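Local coordinates for putative hydrolase YdeN (Bacillus subtilis, PDB 1UXO), which is probably a serine hydrolase of the alpha/beta-hydrolase fold, assigned to the RBBP9 family, whose natural substrate is not established, at residues V7-G12 / V34-L39; T67-H72 / G93-V98; R131-S136 / A156-V161; D139-F144 / H166-E171. The protein carries 2 engineered substitutions. All blocks are in the same frame, centred on the assembly; numbering follows the deposited sequence.

Contact 1: V7-G12 / V34-L39; sequences VYIIHG and VQADIL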
loop_
_atom_site.group_PDB
_atom_site.type_symbol
_atom_site.label_atom_id
_atom_site.label_comp_id
_atom_site.label_asym_id
_atom_site.label_seq_id
_atom_site.Cartn_x
_atom_site.Cartn_y
_atom_site.Cartn_z
ATOM N N VAL A 7 -11.799 -4.286 0.362
ATOM C CA VAL A 7 -10.432 -3.903 0.688
ATOM C C VAL A 7 -9.566 -4.724 -0.236
ATOM O O VAL A 7 -9.769 -5.949 -0.335
ATOM C CB VAL A 7 -10.090 -4.285 2.113
ATOM C CG1 VAL A 7 -8.633 -4.009 2.388
ATOM C CG2 VAL A 7 -11.015 -3.560 3.060
ATOM N N TYR A 8 -8.640 -4.088 -0.924
ATOM C CA TYR A 8 -7.643 -4.802 -1.727
ATOM C C TYR A 8 -6.291 -4.701 -1.039
ATOM O O TYR A 8 -5.932 -3.631 -0.523
ATOM C CB TYR A 8 -7.555 -4.255 -3.147
ATOM C CG TYR A 8 -8.714 -4.612 -4.044
ATOM C CD1 TYR A 8 -8.988 -5.932 -4.393
ATOM C CD2 TYR A 8 -9.581 -3.639 -4.503
ATOM C CE1 TYR A 8 -10.059 -6.234 -5.271
ATOM C CE2 TYR A 8 -10.609 -3.928 -5.337
ATOM C CZ TYR A 8 -10.879 -5.227 -5.678
ATOM O OH TYR A 8 -11.939 -5.494 -6.520
ATOM N N ILE A 9 -5.537 -5.788 -1.043
ATOM C CA ILE A 9 -4.231 -5.831 -0.389
ATOM C C ILE A 9 -3.181 -6.146 -1.446
ATOM O O ILE A 9 -3.308 -7.152 -2.181
ATOM C CB ILE A 9 -4.234 -6.865 0.729
ATOM C CG1 ILE A 9 -5.268 -6.538 1.779
ATOM C CG2 ILE A 9 -2.800 -7.032 1.399
ATOM C CD1 ILE A 9 -5.648 -7.783 2.620
ATOM N N ILE A 10 -2.154 -5.301 -1.528
ATOM C CA ILE A 10 -1.143 -5.398 -2.602
ATOM C C ILE A 10 0.272 -5.491 -2.014
ATOM O O ILE A 10 0.737 -4.613 -1.268
ATOM C CB ILE A 10 -1.234 -4.172 -3.574
ATOM C CG1 ILE A 10 -2.635 -3.968 -4.103
ATOM C CG2 ILE A 10 -0.206 -4.342 -4.731
ATOM C CD1 ILE A 10 -3.527 -3.066 -3.329
ATOM N N HIS A 11 0.976 -6.543 -2.409
ATOM C CA HIS A 11 2.293 -6.880 -1.886
ATOM C C HIS A 11 3.418 -6.164 -2.623
ATOM O O HIS A 11 3.190 -5.400 -3.530
ATOM C CB HIS A 11 2.510 -8.407 -1.979
ATOM C CG HIS A 11 2.600 -8.903 -3.392
ATOM N ND1 HIS A 11 3.682 -8.648 -4.207
ATOM C CD2 HIS A 11 1.720 -9.620 -4.141
ATOM C CE1 HIS A 11 3.466 -9.190 -5.404
ATOM N NE2 HIS A 11 2.291 -9.807 -5.382
ATOM N N GLY A 12 4.648 -6.422 -2.199
ATOM C CA GLY A 12 5.841 -5.789 -2.755
ATOM C C GLY A 12 6.701 -6.762 -3.546
ATOM O O GLY A 12 6.249 -7.826 -4.013
ATOM N N VAL A 34 -16.176 -8.071 6.561
ATOM C CA VAL A 34 -15.598 -7.210 5.517
ATOM C C VAL A 34 -14.795 -8.025 4.505
ATOM O O VAL A 34 -13.894 -8.818 4.872
ATOM C CB VAL A 34 -14.707 -6.120 6.114
ATOM C CG1 VAL A 34 -14.038 -5.258 5.011
ATOM C CG2 VAL A 34 -15.493 -5.235 7.139
ATOM N N GLN A 35 -15.140 -7.809 3.235
ATOM C CA GLN A 35 -14.565 -8.511 2.122
ATOM C C GLN A 35 -13.200 -7.880 1.804
ATOM O O GLN A 35 -13.105 -6.692 1.586
ATOM C CB GLN A 35 -15.521 -8.415 0.893
ATOM C CG GLN A 35 -15.029 -9.168 -0.357
ATOM C CD GLN A 35 -14.767 -10.609 -0.076
ATOM O OE1 GLN A 35 -15.533 -11.253 0.664
ATOM N NE2 GLN A 35 -13.670 -11.122 -0.594
ATOM N N ALA A 36 -12.173 -8.712 1.809
ATOM C CA ALA A 36 -10.789 -8.342 1.465
ATOM C C ALA A 36 -10.250 -9.371 0.494
ATOM O O ALA A 36 -10.524 -10.566 0.615
ATOM C CB ALA A 36 -9.945 -8.312 2.681
ATOM N N ASP A 37 -9.551 -8.875 -0.509
ATOM C CA ASP A 37 -8.903 -9.688 -1.543
ATOM C C ASP A 37 -7.443 -9.271 -1.677
ATOM O O ASP A 37 -7.145 -8.104 -1.838
ATOM C CB ASP A 37 -9.658 -9.560 -2.855
ATOM C CG ASP A 37 -11.077 -10.148 -2.726
ATOM O OD1 ASP A 37 -11.213 -11.398 -2.822
ATOM O OD2 ASP A 37 -12.082 -9.462 -2.407
ATOM N N ILE A 38 -6.542 -10.237 -1.517
ATOM C CA ILE A 38 -5.144 -10.033 -1.707
ATOM C C ILE A 38 -4.803 -10.211 -3.188
ATOM O O ILE A 38 -5.030 -11.285 -3.751
ATOM C CB ILE A 38 -4.307 -11.005 -0.855
ATOM C CG1 ILE A 38 -4.769 -11.053 0.635
ATOM C CG2 ILE A 38 -2.844 -10.598 -0.995
ATOM C CD1 ILE A 38 -4.403 -12.293 1.352
ATOM N N LEU A 39 -4.223 -9.191 -3.791
ATOM C CA LEU A 39 -3.940 -9.214 -5.215
ATOM C C LEU A 39 -2.508 -9.622 -5.445
ATOM O O LEU A 39 -1.581 -8.962 -4.912
ATOM C CB LEU A 39 -4.130 -7.824 -5.801
ATOM C CG LEU A 39 -5.531 -7.279 -5.704
ATOM C CD1 LEU A 39 -5.624 -5.970 -6.486
ATOM C CD2 LEU A 39 -6.553 -8.260 -6.201
#

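Contact 2: T67-H72 / G93-V98; sequences TYLVAH and GGIILV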
loop_
_atom_site.group_PDB
_atom_site.type_symbol
_atom_site.label_atom_id
_atom_site.label_comp_id
_atom_site.label_asym_id
_atom_site.label_seq_id
_atom_site.Cartn_x
_atom_site.Cartn_y
_atom_site.Cartn_z
ATOM N N THR A 67 -14.165 1.571 -1.342
ATOM C CA THR A 67 -12.986 0.727 -1.618
ATOM C C THR A 67 -11.786 1.268 -0.905
ATOM O O THR A 67 -11.542 2.494 -0.917
ATOM C CB THR A 67 -12.745 0.657 -3.108
ATOM O OG1 THR A 67 -13.954 0.233 -3.758
ATOM C CG2 THR A 67 -11.690 -0.414 -3.511
ATOM N N TYR A 68 -10.969 0.345 -0.372
ATOM C CA TYR A 68 -9.763 0.702 0.363
ATOM C C TYR A 68 -8.595 -0.112 -0.118
ATOM O O TYR A 68 -8.725 -1.320 -0.372
ATOM C CB TYR A 68 -9.931 0.447 1.858
ATOM C CG TYR A 68 -11.045 1.252 2.468
ATOM C CD1 TYR A 68 -10.792 2.425 3.176
ATOM C CD2 TYR A 68 -12.355 0.856 2.316
ATOM C CE1 TYR A 68 -11.845 3.183 3.696
ATOM C CE2 TYR A 68 -13.405 1.617 2.828
ATOM C CZ TYR A 68 -13.135 2.767 3.513
ATOM O OH TYR A 68 -14.176 3.487 4.024
ATOM N N LEU A 69 -7.459 0.532 -0.285
ATOM C CA LEU A 69 -6.266 -0.136 -0.769
ATOM C C LEU A 69 -5.186 -0.124 0.321
ATOM O O LEU A 69 -4.800 0.944 0.823
ATOM C CB LEU A 69 -5.726 0.569 -2.037
ATOM C CG LEU A 69 -6.713 0.943 -3.157
ATOM C CD1 LEU A 69 -6.047 1.739 -4.284
ATOM C CD2 LEU A 69 -7.328 -0.374 -3.702
ATOM N N VAL A 70 -4.686 -1.299 0.650
ATOM C CA VAL A 70 -3.615 -1.482 1.609
ATOM C C VAL A 70 -2.452 -2.065 0.820
ATOM O O VAL A 70 -2.578 -3.121 0.218
ATOM C CB VAL A 70 -4.023 -2.450 2.727
ATOM C CG1 VAL A 70 -2.824 -2.751 3.694
ATOM C CG2 VAL A 70 -5.231 -1.889 3.459
ATOM N N ALA A 71 -1.323 -1.403 0.855
ATOM C CA ALA A 71 -0.163 -1.840 0.081
ATOM C C ALA A 71 1.056 -1.943 0.957
ATOM O O ALA A 71 1.150 -1.222 1.965
ATOM C CB ALA A 71 0.076 -0.847 -1.046
ATOM N N HIS A 72 1.989 -2.827 0.548
ATOM C CA HIS A 72 3.227 -3.002 1.224
ATOM C C HIS A 72 4.409 -2.766 0.285
ATOM O O HIS A 72 4.446 -3.274 -0.853
ATOM C CB HIS A 72 3.332 -4.412 1.838
ATOM C CG HIS A 72 4.593 -4.630 2.647
ATOM N ND1 HIS A 72 5.380 -5.754 2.486
ATOM C CD2 HIS A 72 5.167 -3.910 3.651
ATOM C CE1 HIS A 72 6.405 -5.693 3.329
ATOM N NE2 HIS A 72 6.299 -4.597 4.053
ATOM N N GLY A 93 -12.307 5.189 -0.719
ATOM C CA GLY A 93 -12.426 5.246 0.714
ATOM C C GLY A 93 -11.107 5.588 1.393
ATOM O O GLY A 93 -11.071 6.404 2.295
ATOM N N GLY A 94 -10.014 4.966 0.936
ATOM C CA GLY A 94 -8.727 5.265 1.516
ATOM C C GLY A 94 -7.630 4.356 1.086
ATOM O O GLY A 94 -7.857 3.339 0.404
ATOM N N ILE A 95 -6.422 4.752 1.477
ATOM C CA ILE A 95 -5.190 4.000 1.216
ATOM C C ILE A 95 -4.325 3.962 2.470
ATOM O O ILE A 95 -4.274 4.924 3.287
ATOM C CB ILE A 95 -4.374 4.606 0.041
ATOM C CG1 ILE A 95 -3.898 6.026 0.334
ATOM C CG2 ILE A 95 -5.103 4.536 -1.285
ATOM C CD1 ILE A 95 -3.058 6.620 -0.820
ATOM N N ILE A 96 -3.696 2.818 2.678
ATOM C CA ILE A 96 -2.724 2.662 3.716
ATOM C C ILE A 96 -1.462 2.113 3.077
ATOM O O ILE A 96 -1.497 1.069 2.414
ATOM C CB ILE A 96 -3.223 1.730 4.793
ATOM C CG1 ILE A 96 -4.484 2.272 5.463
ATOM C CG2 ILE A 96 -2.189 1.569 5.861
ATOM C CD1 ILE A 96 -5.090 1.302 6.512
ATOM N N LEU A 97 -0.376 2.829 3.256
ATOM C CA LEU A 97 0.893 2.509 2.606
ATOM C C LEU A 97 1.864 2.042 3.649
ATOM O O LEU A 97 2.483 2.855 4.341
ATOM C CB LEU A 97 1.422 3.708 1.839
ATOM C CG LEU A 97 0.388 4.394 0.944
ATOM C CD1 LEU A 97 0.954 5.651 0.276
ATOM C CD2 LEU A 97 -0.094 3.437 -0.118
ATOM N N VAL A 98 2.004 0.715 3.759
ATOM C CA VAL A 98 2.954 0.117 4.699
ATOM C C VAL A 98 4.354 0.082 4.110
ATOM O O VAL A 98 4.572 -0.522 3.064
ATOM C CB VAL A 98 2.505 -1.264 5.166
ATOM C CG1 VAL A 98 3.351 -1.715 6.314
ATOM C CG2 VAL A 98 1.039 -1.193 5.604
HETATM O O HOH W 1 -14.134 6.200 3.704
#

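Contact 3: R131-S136 / A156-V161; sequences RAVIAS and AALYEV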
loop_
_atom_site.group_PDB
_atom_site.type_symbol
_atom_site.label_atom_id
_atom_site.label_comp_id
_atom_site.label_asym_id
_atom_site.label_seq_id
_atom_site.Cartn_x
_atom_site.Cartn_y
_atom_site.Cartn_z
ATOM N N ARG A 131 -6.008 8.719 4.278
ATOM C CA ARG A 131 -4.642 8.311 3.869
ATOM C C ARG A 131 -3.721 8.145 5.079
ATOM O O ARG A 131 -3.694 9.013 5.946
ATOM C CB ARG A 131 -4.057 9.322 2.897
ATOM C CG ARG A 131 -4.965 9.734 1.734
ATOM C CD ARG A 131 -4.448 10.935 0.877
ATOM N NE ARG A 131 -4.399 12.134 1.719
ATOM C CZ ARG A 131 -5.453 12.880 2.071
ATOM N NH1 ARG A 131 -6.686 12.572 1.642
ATOM N NH2 ARG A 131 -5.269 13.939 2.864
ATOM N N ALA A 132 -2.962 7.053 5.082
ATOM C CA ALA A 132 -1.993 6.763 6.125
ATOM C C ALA A 132 -0.799 6.026 5.574
ATOM O O ALA A 132 -0.903 5.301 4.555
ATOM C CB ALA A 132 -2.624 5.937 7.244
ATOM N N VAL A 133 0.326 6.300 6.211
ATOM C CA VAL A 133 1.608 5.600 6.022
ATOM C C VAL A 133 2.041 4.969 7.365
ATOM O O VAL A 133 2.045 5.624 8.437
ATOM C CB VAL A 133 2.684 6.544 5.544
ATOM C CG1 VAL A 133 4.036 5.832 5.432
ATOM C CG2 VAL A 133 2.296 7.172 4.237
ATOM N N ILE A 134 2.344 3.678 7.336
ATOM C CA ILE A 134 2.837 2.969 8.523
ATOM C C ILE A 134 4.259 2.578 8.217
ATOM O O ILE A 134 4.524 1.963 7.174
ATOM C CB ILE A 134 2.003 1.720 8.756
ATOM C CG1 ILE A 134 0.532 2.147 8.938
ATOM C CG2 ILE A 134 2.574 0.923 9.913
ATOM C CD1 ILE A 134 -0.464 1.049 9.171
ATOM N N ALA A 135 5.178 2.937 9.080
ATOM C CA ALA A 135 6.596 2.750 8.774
ATOM C C ALA A 135 7.387 2.406 9.976
ATOM O O ALA A 135 7.114 2.887 11.084
ATOM C CB ALA A 135 7.180 4.018 8.100
ATOM N N SER A 136 8.425 1.619 9.755
ATOM C CA SER A 136 9.309 1.151 10.832
ATOM C C SER A 136 10.554 1.982 10.948
ATOM O O SER A 136 11.278 2.147 9.977
ATOM C CB SER A 136 9.695 -0.317 10.586
ATOM O OG SER A 136 10.829 -0.733 11.373
ATOM N N ALA A 156 -0.751 12.459 4.563
ATOM C CA ALA A 156 -1.167 11.211 5.197
ATOM C C ALA A 156 -0.736 11.172 6.668
ATOM O O ALA A 156 0.318 11.639 7.001
ATOM C CB ALA A 156 -0.565 10.040 4.479
ATOM N N ALA A 157 -1.553 10.563 7.519
ATOM C CA ALA A 157 -1.215 10.260 8.910
ATOM C C ALA A 157 -0.084 9.254 8.913
ATOM O O ALA A 157 -0.158 8.236 8.210
ATOM C CB ALA A 157 -2.406 9.644 9.613
ATOM N N LEU A 158 0.966 9.549 9.666
ATOM C CA LEU A 158 2.143 8.651 9.756
ATOM C C LEU A 158 2.096 7.945 11.096
ATOM O O LEU A 158 1.984 8.584 12.160
ATOM C CB LEU A 158 3.411 9.443 9.649
ATOM C CG LEU A 158 4.724 8.651 9.786
ATOM C CD1 LEU A 158 4.971 7.790 8.557
ATOM C CD2 LEU A 158 5.864 9.588 9.986
ATOM N N TYR A 159 2.200 6.641 11.046
ATOM C CA TYR A 159 2.346 5.774 12.232
ATOM C C TYR A 159 3.701 5.073 12.228
ATOM O O TYR A 159 4.013 4.287 11.324
ATOM C CB TYR A 159 1.222 4.751 12.199
ATOM C CG TYR A 159 -0.135 5.345 12.291
ATOM C CD1 TYR A 159 -0.716 5.614 13.528
ATOM C CD2 TYR A 159 -0.842 5.658 11.165
ATOM C CE1 TYR A 159 -1.973 6.176 13.620
ATOM C CE2 TYR A 159 -2.134 6.244 11.250
ATOM C CZ TYR A 159 -2.672 6.494 12.491
ATOM O OH TYR A 159 -3.925 7.027 12.579
ATOM N N GLU A 160 4.551 5.448 13.179
ATOM C CA GLU A 160 5.880 4.954 13.339
ATOM C C GLU A 160 5.834 3.745 14.245
ATOM O O GLU A 160 5.187 3.785 15.311
ATOM C CB GLU A 160 6.764 6.016 13.991
ATOM C CG GLU A 160 8.179 5.526 14.306
ATOM C CD GLU A 160 9.045 6.611 14.915
ATOM O OE1 GLU A 160 8.705 7.795 14.815
ATOM O OE2 GLU A 160 10.104 6.231 15.469
ATOM N N VAL A 161 6.527 2.682 13.853
ATOM C CA VAL A 161 6.691 1.519 14.713
ATOM C C VAL A 161 8.191 1.485 14.968
ATOM O O VAL A 161 8.994 1.378 14.026
ATOM C CB VAL A 161 6.237 0.232 14.039
ATOM C CG1 VAL A 161 6.508 -0.967 14.964
ATOM C CG2 VAL A 161 4.750 0.328 13.621
#

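Contact 4: D139-F144 / H166-E171; sequences DQIVPF and HFLEDE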
loop_
_atom_site.group_PDB
_atom_site.type_symbol
_atom_site.label_atom_id
_atom_site.label_comp_id
_atom_site.label_asym_id
_atom_site.label_seq_id
_atom_site.Cartn_x
_atom_site.Cartn_y
_atom_site.Cartn_z
ATOM N N ASP A 139 13.748 0.073 9.722
ATOM C CA ASP A 139 13.705 -0.489 8.378
ATOM C C ASP A 139 15.009 -0.183 7.594
ATOM O O ASP A 139 15.418 0.971 7.433
ATOM C CB ASP A 139 12.501 0.103 7.643
ATOM C CG ASP A 139 12.061 -0.725 6.413
ATOM O OD1 ASP A 139 12.930 -1.333 5.709
ATOM O OD2 ASP A 139 10.857 -0.821 6.105
ATOM N N GLN A 140 15.691 -1.236 7.192
ATOM C CA GLN A 140 16.905 -1.109 6.433
ATOM C C GLN A 140 16.689 -1.259 4.913
ATOM O O GLN A 140 17.669 -1.205 4.141
ATOM C CB GLN A 140 17.894 -2.184 6.933
ATOM C CG GLN A 140 18.249 -2.099 8.464
ATOM C CD GLN A 140 18.870 -0.802 8.789
ATOM O OE1 GLN A 140 19.853 -0.402 8.123
ATOM N NE2 GLN A 140 18.262 -0.051 9.728
ATOM N N ILE A 141 15.450 -1.444 4.472
ATOM C CA ILE A 141 15.137 -1.550 3.028
ATOM C C ILE A 141 14.516 -0.259 2.531
ATOM O O ILE A 141 14.998 0.359 1.580
ATOM C CB ILE A 141 14.239 -2.755 2.729
ATOM C CG1 ILE A 141 14.968 -4.066 3.093
ATOM C CG2 ILE A 141 13.862 -2.708 1.231
ATOM C CD1 ILE A 141 14.088 -5.319 3.094
ATOM N N VAL A 142 13.432 0.153 3.197
ATOM C CA VAL A 142 12.814 1.465 3.002
ATOM C C VAL A 142 13.129 2.367 4.210
ATOM O O VAL A 142 12.510 2.243 5.257
ATOM C CB VAL A 142 11.293 1.373 2.833
ATOM C CG1 VAL A 142 10.734 2.754 2.543
ATOM C CG2 VAL A 142 10.936 0.472 1.637
ATOM N N PRO A 143 14.061 3.273 4.089
ATOM C CA PRO A 143 14.406 4.119 5.243
ATOM C C PRO A 143 13.196 4.860 5.718
ATOM O O PRO A 143 12.351 5.353 4.927
ATOM C CB PRO A 143 15.494 5.042 4.698
ATOM C CG PRO A 143 16.035 4.292 3.532
ATOM C CD PRO A 143 14.892 3.561 2.898
ATOM N N PHE A 144 13.046 4.875 7.038
ATOM C CA PHE A 144 11.962 5.591 7.685
ATOM C C PHE A 144 11.714 6.991 7.176
ATOM O O PHE A 144 10.553 7.385 6.962
ATOM C CB PHE A 144 12.144 5.614 9.224
ATOM C CG PHE A 144 11.020 6.330 9.940
ATOM C CD1 PHE A 144 9.794 5.711 10.108
ATOM C CD2 PHE A 144 11.214 7.627 10.453
ATOM C CE1 PHE A 144 8.761 6.389 10.777
ATOM C CE2 PHE A 144 10.193 8.282 11.144
ATOM C CZ PHE A 144 8.967 7.687 11.260
ATOM N N HIS A 166 11.141 -4.535 8.364
ATOM C CA HIS A 166 10.388 -4.138 7.143
ATOM C C HIS A 166 8.967 -4.828 7.084
ATOM O O HIS A 166 8.356 -5.011 5.994
ATOM C CB HIS A 166 11.296 -4.415 5.924
ATOM C CG HIS A 166 10.737 -4.013 4.587
ATOM N ND1 HIS A 166 10.264 -2.758 4.316
ATOM C CD2 HIS A 166 10.672 -4.701 3.410
ATOM C CE1 HIS A 166 9.863 -2.706 3.047
ATOM N NE2 HIS A 166 10.073 -3.886 2.483
ATOM N N PHE A 167 8.444 -5.213 8.262
ATOM C CA PHE A 167 7.161 -5.896 8.417
ATOM C C PHE A 167 7.051 -7.202 7.586
ATOM O O PHE A 167 6.049 -7.470 6.898
ATOM C CB PHE A 167 5.994 -4.948 8.126
ATOM C CG PHE A 167 6.000 -3.662 8.940
ATOM C CD1 PHE A 167 5.672 -3.663 10.281
ATOM C CD2 PHE A 167 6.311 -2.457 8.343
ATOM C CE1 PHE A 167 5.669 -2.453 11.017
ATOM C CE2 PHE A 167 6.322 -1.263 9.058
ATOM C CZ PHE A 167 5.998 -1.259 10.388
ATOM N N LEU A 168 8.101 -8.006 7.677
ATOM C CA LEU A 168 8.201 -9.286 6.975
ATOM C C LEU A 168 7.967 -10.506 7.872
ATOM O O LEU A 168 8.247 -10.472 9.093
ATOM C CB LEU A 168 9.625 -9.372 6.385
ATOM C CG LEU A 168 10.067 -8.242 5.485
ATOM C CD1 LEU A 168 11.598 -8.352 5.084
ATOM C CD2 LEU A 168 9.220 -8.328 4.222
ATOM N N GLU A 169 7.514 -11.617 7.266
ATOM C CA GLU A 169 7.243 -12.842 7.961
ATOM C C GLU A 169 8.476 -13.378 8.696
ATOM O O GLU A 169 8.331 -13.885 9.795
ATOM C CB GLU A 169 6.711 -13.941 7.010
ATOM C CG GLU A 169 7.712 -14.406 5.982
ATOM C CD GLU A 169 7.069 -15.177 4.838
ATOM O OE1 GLU A 169 5.886 -15.019 4.519
ATOM O OE2 GLU A 169 7.772 -15.965 4.223
ATOM N N ASP A 170 9.674 -13.204 8.134
ATOM C CA ASP A 170 10.880 -13.697 8.801
ATOM C C ASP A 170 11.340 -12.826 9.965
ATOM O O ASP A 170 12.254 -13.227 10.678
ATOM C CB ASP A 170 12.024 -13.807 7.804
ATOM C CG ASP A 170 11.933 -15.053 6.960
ATOM O OD1 ASP A 170 11.041 -15.908 7.200
ATOM O OD2 ASP A 170 12.741 -15.263 6.014
ATOM N N GLU A 171 10.675 -11.678 10.166
ATOM C CA GLU A 171 10.845 -10.831 11.350
ATOM C C GLU A 171 9.718 -11.008 12.370
ATOM O O GLU A 171 9.659 -10.305 13.387
ATOM C CB GLU A 171 10.938 -9.349 10.917
ATOM C CG GLU A 171 12.167 -9.072 10.068
ATOM C CD GLU A 171 12.078 -7.858 9.144
ATOM O OE1 GLU A 171 10.981 -7.347 8.857
ATOM O OE2 GLU A 171 13.154 -7.413 8.678
#

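Contact 1: V7-G12 / V34-L39
The ring of Tyr8 has Asp37 O at its edge, near the ring plane, while CD2 of Leu39 comes up obliquely to CD1 of Tyr8 at 3.8 Å. CB of Asp37 also lies beside the CD1 and CE1 rim of Tyr8, and ring and carboxylate planes stand 46° apart. On the ring of His11, CD2 lies 3.5 Å from Leu39 O, an oblique approach; CG, set between the backbone N and the carbonyl carbon (chi1 67°), carries the ring toward Leu39. Both ring nitrogens have partners: ND1 donates to Gly12 O at 2.7 Å, in the ring plane, and NE2 is hydrogen-bonded to Met41 N.

In the backbone, strands 7-10 and 35-39 run parallel, their axes 23° apart. Asp37 bridges with both N and O, its N giving a bond to Val7 O of 2.9 Å and its O taking one from Ile9 N. On the face opposite Tyr8 and Leu39, CD1 of Ile9 meets CG1 of Ile38 at 3.9 Å, near Phe22 of helix 22-31. An alanine in place of Leu39 would probably open a gap beside the Tyr8 ring, which would lose both methyl partners on CD1.

OD2 of Asp37 takes two amide donors, NE2 of Gln35 at 2.9 Å and NE2 of Gln6. Across this first beta-alpha-beta unit the side chains meet mainly through hydrocarbon, while the edge-strand acid has neutral donors, which would only partly offset its charge.

Contact 2: T67-H72 / G93-V98
Tyr68 lays one ring face over Gly93, where the chain turns into the second strand of a parallel beta-alpha-beta crossover in which helix 75-84 links strands 67-72 and 92-98. CA of Gly93 is 4.0 Å from the ring centroid of Tyr68, 23° off the normal, a CH-pi contact displaced toward the rim. CE1 of Tyr68 comes to 3.4 Å from Gly93 C. Gly93, having no side chain, lies close against the ring. An alanine in place of Tyr68 would probably leave Gly93 without its aromatic cover, and a water that also meets Gly93 O weakly without its phenol partner.

At the other end, CG of His72 is anti to the backbone N (chi1 -176°), which carries the ring toward Val98, and CD2 of His72 lies 3.9 Å from CG1 of Val98. NE2 of His72 is hydrogen-bonded to His166 O, tying the strand end to a residue of the predicted charge relay.

The two strands carrying these side chains lie 8° from parallel. Leu69 and Ala71 each bond through both N and O, with Ile96 between them doing the same. Outside the pair, Phe187 meets the Tyr68 ring edge-to-face, and Val179 of helix 177-188 covers Val70. The water by the ring sits 2.7 Å from Tyr68 OH.

Contact 3: R131-S136 / A156-V161
Arg131 and Ala156 touch through their CB atoms, 3.9 Å apart, where the last crossover of the sheet brings strand 157-161 alongside strand 131-136.

Backbone hydrogen bonds carry the pairing. Val133 and Ala135 each use N and O, and Tyr159 answers with both of its own: Tyr159 N reaches Val133 O at 2.8 Å and Tyr159 O accepts from Ala135 N at 2.9 Å. The strands run 18° from parallel. CA-H...O contacts supplement the bonds, as from Ala132 CA to Ala157 O at 3.1 Å.

Apolar contacts divide between the faces. On one, CD1 of Leu158 meets CG1 of Val133 at 3.8 Å. The branch is brought nearer to Val133 by a CG anti to the backbone N of Leu158 (chi1 177°). On the other, the Tyr159 ring presents its edge to Ala132, CE2 to CB 4.0 Å, and helix 177-188 touches Tyr159 through Ile178 and Val182. At the loop end, CB of Ala156 approaches CG2 of Val133.

The polar groups of Arg131 and Ser136 find partners outside the pair. The guanidinium of Arg131 hydrogen-bonds three carbonyls, those of Ala128 (NH1), Ile154 (NE) and Asp155 (NH2), and OG of Ser136 is hydrogen-bonded to Gly165 O. The chemistry across the strands is thus main-chain polarity and side-chain hydrocarbon, the charge of Arg131 probably being eased by the carbonyl groups it bonds.

Contact 4: D139-F144 / H166-E171
The aspartate-histidine pair of the predicted charge relay lies here, where Asp139, in the loop after strand 128-136, meets His166, in the loop after strand 157-161. ND1 of His166 donates to OD2 of Asp139 at 2.7 Å with an N-H...O angle of 156°. The oxygen uses its syn lone pair and lies close to the imidazole plane, although carboxylate and ring planes are 61° apart.

OD1 of Asp139 is engaged by its own loop: Ile141 N reaches it at 2.8 Å, nearly along the C-O axis, and Val142 N at 3.0 Å from above the carboxylate plane. The first of these bonds closes an Asx turn, and together they would restrict the rotation of the carboxylate that faces the histidine. This placement, acid after one strand and histidine after the next, is that of the alpha/beta-hydrolase catalytic triad. The side chain of His166 is about 3 Å from that of Ser73, the third predicted member.

Hydrocarbon also packs against the imidazole. CB of Ile141 sits over the ring centre of His166, 4.1 Å from the centroid in a CH-pi contact, and CD1 of Ile141 approaches CD2 of His166 at 3.5 Å. CG2 of Val142 touches CE1 of His166 at 3.6 Å. In the second shell, OE1 of Glu171 accepts from His166 N at 2.9 Å and from Leu168 N, the donors arriving from opposite faces of its carboxylate plane.

Overall arrangement
Contacts 1, 2 and 3 lie on one parallel six-stranded sheet, ordered 35-39, 6-10, 67-72, 92-98, 128-136, 157-161, and each closes a beta-alpha-beta unit before the next opens. Contacts 1 and 3 hold the two outermost strands, with centres about 18 Å apart on opposite sides of the chain's centre. Contact 2 lies between, bonded to contact 1 through Tyr8 N and Tyr68 O and to contact 3 through Leu97 N and Ala132 O. Contact 4 alternates with contact 3 along the chain, and its loops follow the two strands paired there. It also meets contact 2, whose centre is about 18 Å away. The sheet thus carries the predicted relay on loops after its strands.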